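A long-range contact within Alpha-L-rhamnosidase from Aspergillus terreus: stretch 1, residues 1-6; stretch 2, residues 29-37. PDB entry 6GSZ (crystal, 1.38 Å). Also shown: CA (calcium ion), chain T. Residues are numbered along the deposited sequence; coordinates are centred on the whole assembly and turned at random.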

# COMPACT_ATOMS: atom_id res chain seq x y z
N ALA A 1 -28.83 -12.59 13.14
CA ALA A 1 -28.99 -11.17 13.52
C ALA A 1 -27.65 -10.62 14.02
O ALA A 1 -27.41 -9.44 13.78
N LEU A 2 -26.80 -11.43 14.69
CA LEU A 2 -25.52 -10.89 15.17
C LEU A 2 -24.47 -11.97 15.46
O LEU A 2 -24.66 -12.85 16.29
N SER A 3 -23.29 -11.81 14.84
CA SER A 3 -22.16 -12.69 15.09
C SER A 3 -20.85 -11.92 14.97
O SER A 3 -20.80 -10.80 14.42
N ILE A 4 -19.78 -12.57 15.42
CA ILE A 4 -18.42 -12.07 15.21
C ILE A 4 -17.85 -12.73 13.95
O ILE A 4 -17.80 -13.95 13.87
N SER A 5 -17.45 -11.88 12.99
CA SER A 5 -16.98 -12.35 11.69
C SER A 5 -15.46 -12.50 11.63
O SER A 5 -15.00 -13.21 10.75
N GLN A 6 -14.71 -11.80 12.49
CA GLN A 6 -13.25 -11.77 12.36
C GLN A 6 -12.73 -11.43 13.75
O GLN A 6 -13.29 -10.55 14.39
N PHE A 29 -18.14 -7.35 13.60
CA PHE A 29 -19.47 -7.91 13.70
C PHE A 29 -20.10 -8.09 12.32
O PHE A 29 -19.80 -7.34 11.36
N ASP A 30 -21.02 -9.05 12.25
CA ASP A 30 -21.90 -9.25 11.09
C ASP A 30 -23.32 -9.36 11.63
O ASP A 30 -23.56 -9.96 12.64
N GLY A 31 -24.29 -8.82 10.92
CA GLY A 31 -25.66 -8.94 11.34
C GLY A 31 -26.42 -7.65 11.14
O GLY A 31 -25.86 -6.62 11.03
N ASN A 32 -27.74 -7.74 11.11
CA ASN A 32 -28.60 -6.61 10.77
C ASN A 32 -29.33 -6.08 12.01
O ASN A 32 -30.25 -5.27 11.88
N VAL A 33 -28.88 -6.46 13.21
CA VAL A 33 -29.48 -6.01 14.46
C VAL A 33 -29.55 -4.46 14.51
O VAL A 33 -28.65 -3.76 14.11
N SER A 34 -30.64 -3.98 15.11
CA SER A 34 -30.98 -2.57 15.24
C SER A 34 -30.46 -1.99 16.56
O SER A 34 -30.69 -2.57 17.63
N ASP A 35 -29.84 -0.81 16.48
CA ASP A 35 -29.44 0.01 17.63
C ASP A 35 -28.65 -0.79 18.65
O ASP A 35 -28.80 -0.64 19.87
N TRP A 36 -27.72 -1.62 18.16
CA TRP A 36 -26.99 -2.51 19.04
C TRP A 36 -25.65 -1.89 19.45
O TRP A 36 -24.90 -1.40 18.59
N GLU A 37 -25.36 -1.98 20.75
CA GLU A 37 -24.08 -1.59 21.30
C GLU A 37 -23.62 -2.67 22.27
O GLU A 37 -24.43 -3.34 22.91

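Gly 31 sits where no side chain could fit: an ideal CB there would lie 1.9 Å from Ala 1 O and 2.8 Å from Leu 2 CA, and its backbone angles alone already call for glycine. With the space free, Gly 31 CA approaches Ala 1 O to 3.0 Å in a CA-H...O contact.

Next to it, Ser 3 and Asp 30 form an antiparallel pair closed by two hydrogen bonds, Ser 3 N to Asp 30 O (2.9 Å) and Asp 30 N to Ser 3 O (2.8 Å). The sheet then sorts side chains by face. Ile 4 (m, t) and Phe 29 (m) share one, with Ile 4 CG1 4.3 Å from Phe 29 CD1.

Leu 2 (t, p) leaves its backbone sideways, yet its end reaches into the other stretch. Its CD1 lies 4.0 Å from both Phe 29 CD1 and Val 33 CG1, while CD2 sits over one face of the Trp 36 ring, 3.3 Å from CE2. Val 33 (p) and Trp 36 (t) both point toward stretch 1.

The other face is polar. Ser 3 (p) and Asp 30 (t) lie there; water 1 links Ser 3 OG (2.9 Å) weakly to Asp 30 O (3.4 Å), and Asp 30 OD1 binds the calcium ion CA at 2.3 Å. Water 2 bridges Ser 5 OG (2.7 Å) and Phe 29 O (2.9 Å).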

# COMPACT_ATOMS: atom_id res chain seq x y z
CB ALA A 1 -30.10 -10.97 14.54
CB LEU A 2 -25.74 -10.09 16.44
CG LEU A 2 -24.48 -9.40 16.98
CD1 LEU A 2 -23.98 -8.36 16.00
CD2 LEU A 2 -24.77 -8.79 18.33
CB SER A 3 -22.15 -13.88 14.16
OG SER A 3 -21.91 -13.49 12.82
CB ILE A 4 -17.52 -12.31 16.44
CG1 ILE A 4 -17.97 -11.40 17.60
CG2 ILE A 4 -16.06 -12.10 16.09
CD1 ILE A 4 -17.32 -11.71 18.93
CB SER A 5 -17.42 -11.44 10.59
OG SER A 5 -17.02 -10.11 10.83
CB GLN A 6 -12.78 -10.65 11.39
CG GLN A 6 -11.25 -10.52 11.29
CD GLN A 6 -10.69 -9.31 10.57
OE1 GLN A 6 -10.11 -9.43 9.49
NE2 GLN A 6 -10.80 -8.14 11.18
CB PHE A 29 -20.35 -6.97 14.51
CG PHE A 29 -19.90 -6.74 15.93
CD1 PHE A 29 -20.13 -7.69 16.92
CD2 PHE A 29 -19.22 -5.58 16.27
CE1 PHE A 29 -19.76 -7.45 18.23
CE2 PHE A 29 -18.80 -5.38 17.57
CZ PHE A 29 -19.09 -6.30 18.56
CB ASP A 30 -21.45 -10.46 10.27
CG ASP A 30 -22.14 -10.70 8.94
OD1 ASP A 30 -22.96 -9.86 8.48
OD2 ASP A 30 -21.84 -11.74 8.36
CB ASN A 32 -29.57 -6.98 9.63
CG ASN A 32 -30.56 -8.04 10.04
OD1 ASN A 32 -30.40 -8.65 11.10
ND2 ASN A 32 -31.59 -8.30 9.23
CB VAL A 33 -28.71 -6.58 15.66
CG1 VAL A 33 -27.25 -6.11 15.71
CG2 VAL A 33 -29.43 -6.29 16.96
CB SER A 34 -32.48 -2.37 15.16
OG SER A 34 -32.94 -2.53 13.83
CB ASP A 35 -30.67 0.61 18.32
CG ASP A 35 -31.34 1.68 17.52
OD1 ASP A 35 -30.67 2.42 16.80
OD2 ASP A 35 -32.55 1.79 17.67
CB TRP A 36 -26.77 -3.85 18.34
CG TRP A 36 -26.22 -4.92 19.23
CD1 TRP A 36 -26.94 -5.85 19.93
CD2 TRP A 36 -24.83 -5.19 19.51
NE1 TRP A 36 -26.10 -6.66 20.64
CE2 TRP A 36 -24.80 -6.28 20.40
CE3 TRP A 36 -23.60 -4.61 19.12
CZ2 TRP A 36 -23.61 -6.81 20.90
CZ3 TRP A 36 -22.43 -5.15 19.60
CH2 TRP A 36 -22.43 -6.24 20.46
CB GLU A 37 -24.18 -0.23 22.01
CG GLU A 37 -24.37 0.91 21.04
CD GLU A 37 -24.48 2.32 21.61
OE1 GLU A 37 -25.44 2.57 22.37
OE2 GLU A 37 -23.61 3.16 21.27
CA CA T . -23.71 -8.62 6.65
O HOH W 1 -24.46 -12.99 11.53
O HOH W 2 -17.91 -8.06 9.28
O HOH W 3 -25.27 -7.78 8.07
O HOH W 4 -22.03 -7.67 6.97
O HOH W 5 -23.59 -6.45 5.24